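Local structure of Lmo0135 protein (5ISU) at residues N256-A261 and A460-I465; D284-I289 and A299-S304; V344-N349 and I395-Y400. The protein probably serves as the extracellular substrate-binding component of an ABC transporter, likely one that takes up peptides. All coordinates share one frame; numbering follows the deposited sequence.

Overall arrangement
Following the chain from its N terminus, strand 248-263 comes first and supplies residues 256-261. Their partner, 460-465, comes much later, with 198 residues between the two, so interaction 1 closes a long loop with the other two contacts nested inside it. Interaction 2 closes a short excursion, from the start of helix 285-292 back to strand 299-301. Interaction 3 follows in series and pairs strand 341-347 with strand 395-400. All three reach one mixed sheet: strand 462-475 joins interaction 1 to interaction 2, and strand 395-400, lying beside strand 248-263, links interaction 3 to interaction 1. The centres of interactions 2 and 3 are about 16 Å apart, and the two do not touch.

Interaction 1 of 3, residues N256-A261 and A460-I465; sequences NRLSYA and AVIYPI
Pro464 sits opposite Tyr260 in the middle of an antiparallel strand pair, and just beyond it the pairing departs from regular geometry at Ile465. Tyr260 and Pro464 form a non-hydrogen-bonded pair, their CA atoms 4.4 Å apart; N-H groups at such a position point away from the partner strand, so the proline costs no bond to 256-261. To one side, Ala261 and Tyr463 make a complete hydrogen-bonded pair: Tyr463 N reaches Ala261 O at 2.9 Å, and Ala261 N reaches Tyr463 O at 3.1 Å. To the other side, Ile465 N donates to Ser259 O at 2.8 Å, but Ile465 has a helix-like psi of -61° and its carbonyl leaves the pair for Ala302. Ser259 also bonds to the backbone of Ser466, consistent with a classic beta bulge at Ile465-Ser466.

Leu258, Tyr260 and Ile462 form an apolar patch with Pro464. Leu258 runs alongside the proline, pointing the same way, and brings CD1 to 3.8 Å from Pro464 CB. With CG between the backbone N and the carbonyl carbon (chi1 69°), the Tyr260 ring starts out on the Pro464 face, where it and the Ile462 side chain cross obliquely, Ile462 CD1 3.9 Å from Tyr260 CD2. Leu258 O meets the ring edge in its plane. On the opposite face, Ala261 CB and Tyr463 CB lie 4.3 Å apart, and the Tyr463 ring leads away from the pair.

Helix 442-458 ends in a Schellman motif whose C-prime residue is Ala460, and strand 462-475 starts straight afterwards. Tyr463 and Ile465 pack on helix 285-292. Strand 395-400 bonds to Leu258 and Tyr260 through Tyr400 and Asn398, so strand 248-263 lies between strands 395-400 and 462-475.

Interaction 2 of 3, residues D284-I289 and A299-S304; sequences DREEII and AKPASS
Ala302 O lies over one face of the Arg285 guanidinium, 3.0 Å from Arg285 NE, but the angle is too poor for a hydrogen bond. The N-H groups are used elsewhere: NE donates to Pro464 O and NH2 to Thr319 O, which help to hold the guanidinium in this orientation. The puckered Pro301 ring packs against the helix: Pro301 CB lies 3.9 Å from Arg285 CB, while its CD and CG face Ile289 CD1, CD at 3.8 Å.

The contact sets the first turn of helix 285-292 against strand 299-301, the short segments running nearly antiparallel at 162°. Asp284 is the N-cap, its OD1 accepting from Glu287 N at 2.9 Å. Arg285 and Ile289, one turn apart, both project toward the strand.

The extended chain of Arg285 brings NE past Pro301 to Ala302, and chi4 of 89° then turns CZ off the chain's line. Ile289 reaches less far: its CD1 stops 3.5 Å from Pro301 N, against the backbone, and its CG1 is 4.2 Å from Ala299 CB. Lys300 points away from the helix and forms a salt bridge with Glu308.

Interaction 3 of 3, residues V344-N349 and I395-Y400; sequences VYYLNN and IALNGY
Two neighbouring parallel strands of an alpha/beta sheet meet here, Val344 pairing with Ile395 and Tyr345 with Ala396. The two strand segments are 26° from parallel. Tyr345 takes both backbone bonds between them. Its N donates to Ile395 O at 2.7 Å, almost straight at 172°, and its O accepts from Leu397 N at 3.3 Å. The same carbonyls also receive CA-H contacts: Val344 CA is 3.3 Å from Ile395 O, and Ala396 CA is equally close to Tyr345 O.

Strand 341-347 is central in this part of the sheet, with strand 370-376 parallel on its other side. From 341-347 the chain passes through helix 351-365 to strand 370-376, a beta-alpha-beta crossover, then through helix 378-385 to strand 395-400, beyond the strand it started from. Tyr346, Ile395 and Leu397 pack on helix 351-365, at Ala357, Tyr364 and Ile356. Tyr345 projects on the other face, where its side chain touches Ile384 of helix 378-385; with a helix against each face the arrangement has three layers.

On the Val344-Ile395 face, the two branched side chains touch through their CG2 methyls, 4.2 Å apart. Val344 CG2 lies anti to the backbone N and also comes within 4.3 Å of Leu397 CG. Tyr346 meets Leu397 near its own backbone: Tyr346 CB is 3.7 Å from Leu397 CD1, while the end of the tyrosine leads away. Beyond Leu397 the segments no longer touch.

Interaction 1 of 3, residues N256-A261 and A460-I465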
loop_
_atom_site.group_PDB
_atom_site.type_symbol
_atom_site.label_atom_id
_atom_site.label_comp_id
_atom_site.label_asym_id
_atom_site.label_seq_id
_atom_site.Cartn_x
_atom_site.Cartn_y
_atom_site.Cartn_z
ATOM N N ASN A 256 4.455 -3.224 4.966
ATOM C CA ASN A 256 4.844 -3.538 3.587
ATOM C C ASN A 256 5.254 -2.281 2.832
ATOM O O ASN A 256 5.044 -2.169 1.632
ATOM C CB ASN A 256 3.740 -4.296 2.846
ATOM C CG ASN A 256 3.467 -5.663 3.436
ATOM O OD1 ASN A 256 4.305 -6.257 4.096
ATOM N ND2 ASN A 256 2.301 -6.176 3.168
ATOM N N ARG A 257 5.829 -1.327 3.555
ATOM C CA ARG A 257 6.280 -0.106 2.943
ATOM C C ARG A 257 7.796 -0.118 2.778
ATOM O O ARG A 257 8.523 -0.477 3.710
ATOM C CB ARG A 257 5.876 1.097 3.780
ATOM C CG ARG A 257 6.363 2.422 3.210
ATOM C CD ARG A 257 5.848 3.606 4.002
ATOM N NE ARG A 257 6.292 4.894 3.438
ATOM C CZ ARG A 257 7.471 5.480 3.675
ATOM N NH1 ARG A 257 7.749 6.659 3.114
ATOM N NH2 ARG A 257 8.388 4.904 4.457
ATOM N N LEU A 258 8.255 0.228 1.579
ATOM C CA LEU A 258 9.665 0.421 1.333
ATOM C C LEU A 258 9.949 1.930 1.396
ATOM O O LEU A 258 9.273 2.714 0.752
ATOM C CB LEU A 258 10.095 -0.096 -0.048
ATOM C CG LEU A 258 11.510 0.357 -0.439
ATOM C CD1 LEU A 258 12.589 -0.263 0.447
ATOM C CD2 LEU A 258 11.825 0.105 -1.906
ATOM N N SER A 259 10.932 2.314 2.195
ATOM C CA SER A 259 11.424 3.695 2.278
ATOM C C SER A 259 12.682 3.651 1.431
ATOM O O SER A 259 13.520 2.759 1.637
ATOM C CB SER A 259 11.784 4.053 3.711
ATOM O OG SER A 259 12.434 5.316 3.792
ATOM N N TYR A 260 12.802 4.562 0.460
ATOM C CA TYR A 260 13.955 4.570 -0.420
ATOM C C TYR A 260 14.314 5.939 -0.957
ATOM O O TYR A 260 13.543 6.877 -0.855
ATOM C CB TYR A 260 13.697 3.638 -1.596
ATOM C CG TYR A 260 12.634 4.092 -2.565
ATOM C CD1 TYR A 260 11.286 4.019 -2.236
ATOM C CD2 TYR A 260 12.968 4.590 -3.805
ATOM C CE1 TYR A 260 10.302 4.432 -3.110
ATOM C CE2 TYR A 260 11.990 4.991 -4.715
ATOM C CZ TYR A 260 10.658 4.913 -4.361
ATOM O OH TYR A 260 9.682 5.318 -5.242
ATOM N N ALA A 261 15.510 6.030 -1.529
ATOM C CA ALA A 261 15.986 7.234 -2.189
ATOM C C ALA A 261 16.113 6.935 -3.677
ATOM O O ALA A 261 16.555 5.872 -4.045
ATOM C CB ALA A 261 17.325 7.632 -1.628
ATOM N N ALA A 460 22.197 0.188 -9.335
ATOM C CA ALA A 460 21.930 1.164 -8.297
ATOM C C ALA A 460 20.942 2.220 -8.767
ATOM O O ALA A 460 21.216 3.420 -8.690
ATOM C CB ALA A 460 23.224 1.797 -7.814
ATOM N N VAL A 461 19.794 1.755 -9.250
ATOM C CA VAL A 461 18.725 2.635 -9.747
ATOM C C VAL A 461 18.141 3.467 -8.612
ATOM O O VAL A 461 17.805 4.647 -8.789
ATOM C CB VAL A 461 17.610 1.818 -10.423
ATOM C CG1 VAL A 461 16.504 2.732 -10.930
ATOM C CG2 VAL A 461 18.196 1.000 -11.566
ATOM N N ILE A 462 17.985 2.827 -7.458
ATOM C CA ILE A 462 17.528 3.493 -6.245
ATOM C C ILE A 462 18.410 2.987 -5.114
ATOM O O ILE A 462 19.304 2.187 -5.346
ATOM C CB ILE A 462 16.067 3.147 -5.907
ATOM C CG1 ILE A 462 15.914 1.639 -5.623
ATOM C CG2 ILE A 462 15.149 3.595 -7.036
ATOM C CD1 ILE A 462 14.613 1.276 -4.943
ATOM N N TYR A 463 18.150 3.466 -3.907
ATOM C CA TYR A 463 18.807 2.976 -2.701
ATOM C C TYR A 463 17.676 2.559 -1.749
ATOM O O TYR A 463 17.060 3.418 -1.135
ATOM C CB TYR A 463 19.700 4.036 -2.038
ATOM C CG TYR A 463 20.452 3.483 -0.840
ATOM C CD1 TYR A 463 21.651 2.820 -1.007
ATOM C CD2 TYR A 463 19.935 3.587 0.448
ATOM C CE1 TYR A 463 22.331 2.287 0.067
ATOM C CE2 TYR A 463 20.604 3.064 1.528
ATOM C CZ TYR A 463 21.814 2.414 1.333
ATOM O OH TYR A 463 22.524 1.889 2.409
ATOM N N PRO A 464 17.338 1.256 -1.693
ATOM C CA PRO A 464 16.286 0.817 -0.746
ATOM C C PRO A 464 16.801 0.970 0.674
ATOM O O PRO A 464 17.818 0.398 1.008
ATOM C CB PRO A 464 16.067 -0.662 -1.089
ATOM C CG PRO A 464 16.811 -0.900 -2.377
ATOM C CD PRO A 464 17.887 0.132 -2.467
ATOM N N ILE A 465 16.114 1.759 1.494
ATOM C CA ILE A 465 16.570 2.011 2.845
ATOM C C ILE A 465 16.029 0.993 3.835
ATOM O O ILE A 465 16.792 0.292 4.482
ATOM C CB ILE A 465 16.158 3.417 3.317
ATOM C CG1 ILE A 465 16.749 4.496 2.406
ATOM C CG2 ILE A 465 16.609 3.645 4.754
ATOM C CD1 ILE A 465 16.191 5.882 2.677
#

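Interaction 2 of 3, residues D284-I289 and A299-S304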
loop_
_atom_site.group_PDB
_atom_site.type_symbol
_atom_site.label_atom_id
_atom_site.label_comp_id
_atom_site.label_asym_id
_atom_site.label_seq_id
_atom_site.Cartn_x
_atom_site.Cartn_y
_atom_site.Cartn_z
ATOM N N ASP A 284 24.903 3.496 5.538
ATOM C CA ASP A 284 24.688 2.315 6.405
ATOM C C ASP A 284 23.257 2.305 6.917
ATOM O O ASP A 284 22.845 3.180 7.684
ATOM C CB ASP A 284 25.646 2.263 7.588
ATOM C CG ASP A 284 25.317 1.120 8.548
ATOM O OD1 ASP A 284 24.316 1.210 9.294
ATOM O OD2 ASP A 284 26.060 0.123 8.556
ATOM N N ARG A 285 22.530 1.274 6.532
ATOM C CA ARG A 285 21.125 1.149 6.877
ATOM C C ARG A 285 20.748 1.187 8.355
ATOM O O ARG A 285 19.789 1.863 8.691
ATOM C CB ARG A 285 20.554 -0.107 6.223
ATOM C CG ARG A 285 20.433 0.057 4.720
ATOM C CD ARG A 285 19.949 -1.187 4.033
ATOM N NE ARG A 285 19.775 -0.931 2.600
ATOM C CZ ARG A 285 20.727 -1.073 1.667
ATOM N NH1 ARG A 285 20.454 -0.808 0.392
ATOM N NH2 ARG A 285 21.952 -1.476 1.984
ATOM N N GLU A 286 21.465 0.465 9.225
ATOM C CA GLU A 286 21.133 0.486 10.671
ATOM C C GLU A 286 21.251 1.893 11.238
ATOM O O GLU A 286 20.470 2.275 12.096
ATOM C CB GLU A 286 21.971 -0.497 11.488
ATOM C CG GLU A 286 21.669 -1.946 11.139
ATOM C CD GLU A 286 22.155 -2.967 12.172
ATOM O OE1 GLU A 286 22.021 -4.170 11.869
ATOM O OE2 GLU A 286 22.644 -2.591 13.278
ATOM N N GLU A 287 22.213 2.655 10.735
ATOM C CA GLU A 287 22.391 4.048 11.153
ATOM C C GLU A 287 21.242 4.931 10.660
ATOM O O GLU A 287 20.752 5.778 11.416
ATOM C CB GLU A 287 23.732 4.609 10.661
ATOM C CG GLU A 287 24.950 4.005 11.364
ATOM C CD GLU A 287 26.278 4.656 10.970
ATOM O OE1 GLU A 287 26.372 5.349 9.911
ATOM O OE2 GLU A 287 27.240 4.461 11.724
ATOM N N ILE A 288 20.815 4.746 9.404
ATOM C CA ILE A 288 19.689 5.533 8.877
ATOM C C ILE A 288 18.431 5.273 9.696
ATOM O O ILE A 288 17.732 6.204 10.086
ATOM C CB ILE A 288 19.385 5.225 7.405
ATOM C CG1 ILE A 288 20.565 5.634 6.522
ATOM C CG2 ILE A 288 18.137 5.985 6.956
ATOM C CD1 ILE A 288 20.444 5.194 5.076
ATOM N N ILE A 289 18.141 3.999 9.928
ATOM C CA ILE A 289 16.977 3.592 10.721
ATOM C C ILE A 289 17.073 4.210 12.108
ATOM O O ILE A 289 16.112 4.801 12.599
ATOM C CB ILE A 289 16.884 2.060 10.807
ATOM C CG1 ILE A 289 16.449 1.493 9.446
ATOM C CG2 ILE A 289 15.898 1.627 11.875
ATOM C CD1 ILE A 289 16.574 -0.008 9.322
ATOM N N ALA A 299 11.535 -0.329 11.763
ATOM C CA ALA A 299 11.969 -0.590 10.402
ATOM C C ALA A 299 13.127 -1.578 10.403
ATOM O O ALA A 299 13.892 -1.629 11.361
ATOM C CB ALA A 299 12.380 0.704 9.705
ATOM N N LYS A 300 13.204 -2.397 9.359
ATOM C CA LYS A 300 14.308 -3.326 9.197
ATOM C C LYS A 300 15.021 -2.961 7.872
ATOM O O LYS A 300 14.367 -2.526 6.922
ATOM C CB LYS A 300 13.843 -4.785 9.213
ATOM C CG LYS A 300 12.977 -5.204 8.024
ATOM C CD LYS A 300 12.419 -6.625 8.171
ATOM C CE LYS A 300 13.514 -7.675 8.091
ATOM N NZ LYS A 300 12.968 -9.055 8.207
ATOM N N PRO A 301 16.360 -3.120 7.821
ATOM C CA PRO A 301 17.130 -2.809 6.626
ATOM C C PRO A 301 16.607 -3.480 5.358
ATOM O O PRO A 301 16.363 -4.669 5.356
ATOM C CB PRO A 301 18.519 -3.362 6.948
ATOM C CG PRO A 301 18.588 -3.396 8.441
ATOM C CD PRO A 301 17.206 -3.696 8.893
ATOM N N ALA A 302 16.430 -2.707 4.295
ATOM C CA ALA A 302 15.974 -3.255 3.023
ATOM C C ALA A 302 17.159 -3.796 2.193
ATOM O O ALA A 302 18.345 -3.568 2.506
ATOM C CB ALA A 302 15.209 -2.196 2.235
ATOM N N SER A 303 16.810 -4.501 1.130
ATOM C CA SER A 303 17.771 -5.101 0.206
ATOM C C SER A 303 17.186 -4.992 -1.212
ATOM O O SER A 303 17.638 -4.170 -2.028
ATOM C CB SER A 303 18.071 -6.557 0.623
ATOM O OG SER A 303 16.875 -7.303 0.826
ATOM N N SER A 304 16.160 -5.786 -1.480
ATOM C CA SER A 304 15.470 -5.747 -2.752
ATOM C C SER A 304 14.577 -4.520 -2.876
ATOM O O SER A 304 14.176 -3.935 -1.863
ATOM C CB SER A 304 14.585 -6.964 -2.885
ATOM O OG SER A 304 13.817 -6.861 -4.065
#

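Interaction 3 of 3, residues V344-N349 and I395-Y400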
loop_
_atom_site.group_PDB
_atom_site.type_symbol
_atom_site.label_atom_id
_atom_site.label_comp_id
_atom_site.label_asym_id
_atom_site.label_seq_id
_atom_site.Cartn_x
_atom_site.Cartn_y
_atom_site.Cartn_z
ATOM N N VAL A 344 18.839 17.194 -2.465
ATOM C CA VAL A 344 17.964 16.132 -1.964
ATOM C C VAL A 344 16.618 16.781 -1.662
ATOM O O VAL A 344 16.526 17.698 -0.849
ATOM C CB VAL A 344 18.525 15.379 -0.745
ATOM C CG1 VAL A 344 18.942 16.329 0.380
ATOM C CG2 VAL A 344 17.513 14.344 -0.252
ATOM N N TYR A 345 15.587 16.346 -2.376
ATOM C CA TYR A 345 14.238 16.885 -2.202
ATOM C C TYR A 345 13.416 15.904 -1.390
ATOM O O TYR A 345 13.407 14.722 -1.673
ATOM C CB TYR A 345 13.568 17.162 -3.565
ATOM C CG TYR A 345 13.899 18.508 -4.201
ATOM C CD1 TYR A 345 15.154 18.762 -4.762
ATOM C CD2 TYR A 345 12.928 19.512 -4.287
ATOM C CE1 TYR A 345 15.445 19.993 -5.352
ATOM C CE2 TYR A 345 13.210 20.744 -4.873
ATOM C CZ TYR A 345 14.463 20.983 -5.403
ATOM O OH TYR A 345 14.721 22.206 -5.997
ATOM N N TYR A 346 12.710 16.418 -0.392
ATOM C CA TYR A 346 11.895 15.592 0.482
ATOM C C TYR A 346 10.744 16.421 1.065
ATOM O O TYR A 346 10.638 17.626 0.799
ATOM C CB TYR A 346 12.786 14.983 1.578
ATOM C CG TYR A 346 13.494 15.995 2.448
ATOM C CD1 TYR A 346 14.686 16.591 2.034
ATOM C CD2 TYR A 346 12.990 16.335 3.697
ATOM C CE1 TYR A 346 15.335 17.524 2.827
ATOM C CE2 TYR A 346 13.626 17.265 4.502
ATOM C CZ TYR A 346 14.797 17.858 4.068
ATOM O OH TYR A 346 15.418 18.776 4.869
ATOM N N LEU A 347 9.872 15.767 1.826
ATOM C CA LEU A 347 8.722 16.428 2.455
ATOM C C LEU A 347 9.160 17.327 3.626
ATOM O O LEU A 347 9.933 16.900 4.481
ATOM C CB LEU A 347 7.730 15.367 2.947
ATOM C CG LEU A 347 7.083 14.497 1.863
ATOM C CD1 LEU A 347 6.456 13.237 2.446
ATOM C CD2 LEU A 347 6.054 15.292 1.070
ATOM N N ASN A 348 8.643 18.555 3.678
ATOM C CA ASN A 348 9.004 19.501 4.755
ATOM C C ASN A 348 8.257 19.285 6.083
ATOM O O ASN A 348 8.474 20.027 7.035
ATOM C CB ASN A 348 8.815 20.962 4.296
ATOM C CG ASN A 348 7.353 21.337 4.051
ATOM O OD1 ASN A 348 6.444 20.509 4.152
ATOM N ND2 ASN A 348 7.130 22.597 3.710
ATOM N N ASN A 349 7.384 18.280 6.135
ATOM C CA ASN A 349 6.594 17.978 7.327
ATOM C C ASN A 349 6.821 16.545 7.836
ATOM O O ASN A 349 5.925 15.953 8.437
ATOM C CB ASN A 349 5.114 18.167 6.989
ATOM C CG ASN A 349 4.620 17.181 5.945
ATOM O OD1 ASN A 349 5.404 16.438 5.338
ATOM N ND2 ASN A 349 3.315 17.161 5.735
ATOM N N ILE A 395 18.277 13.874 -5.865
ATOM C CA ILE A 395 17.761 12.760 -5.078
ATOM C C ILE A 395 16.415 13.143 -4.488
ATOM O O ILE A 395 16.203 14.304 -4.104
ATOM C CB ILE A 395 18.725 12.424 -3.915
ATOM C CG1 ILE A 395 20.113 12.070 -4.460
ATOM C CG2 ILE A 395 18.169 11.286 -3.055
ATOM C CD1 ILE A 395 21.166 11.888 -3.388
ATOM N N ALA A 396 15.508 12.170 -4.440
ATOM C CA ALA A 396 14.196 12.342 -3.841
ATOM C C ALA A 396 13.901 11.155 -2.906
ATOM O O ALA A 396 14.111 9.995 -3.262
ATOM C CB ALA A 396 13.137 12.454 -4.911
ATOM N N LEU A 397 13.451 11.460 -1.701
ATOM C CA LEU A 397 13.090 10.433 -0.738
ATOM C C LEU A 397 11.647 10.071 -0.985
ATOM O O LEU A 397 10.803 10.950 -1.136
ATOM C CB LEU A 397 13.273 10.931 0.689
ATOM C CG LEU A 397 14.695 11.383 0.978
ATOM C CD1 LEU A 397 14.802 11.927 2.388
ATOM C CD2 LEU A 397 15.679 10.235 0.752
ATOM N N ASN A 398 11.356 8.776 -1.027
ATOM C CA ASN A 398 9.993 8.350 -1.284
ATOM C C ASN A 398 9.708 7.018 -0.609
ATOM O O ASN A 398 10.564 6.446 0.093
ATOM C CB ASN A 398 9.801 8.236 -2.799
ATOM C CG ASN A 398 8.424 8.685 -3.259
ATOM O OD1 ASN A 398 7.427 8.642 -2.515
ATOM N ND2 ASN A 398 8.369 9.149 -4.492
ATOM N N GLY A 399 8.497 6.530 -0.826
ATOM C CA GLY A 399 8.093 5.248 -0.277
ATOM C C GLY A 399 6.909 4.685 -0.999
ATOM O O GLY A 399 6.217 5.407 -1.685
ATOM N N TYR A 400 6.715 3.378 -0.897
ATOM C CA TYR A 400 5.553 2.739 -1.492
ATOM C C TYR A 400 5.124 1.453 -0.818
ATOM O O TYR A 400 5.918 0.770 -0.175
ATOM C CB TYR A 400 5.729 2.486 -2.994
ATOM C CG TYR A 400 6.985 1.720 -3.467
ATOM C CD1 TYR A 400 7.285 0.420 -3.037
ATOM C CD2 TYR A 400 7.810 2.272 -4.429
ATOM C CE1 TYR A 400 8.418 -0.255 -3.504
ATOM C CE2 TYR A 400 8.926 1.601 -4.904
ATOM C CZ TYR A 400 9.220 0.343 -4.453
ATOM O OH TYR A 400 10.332 -0.272 -4.974
#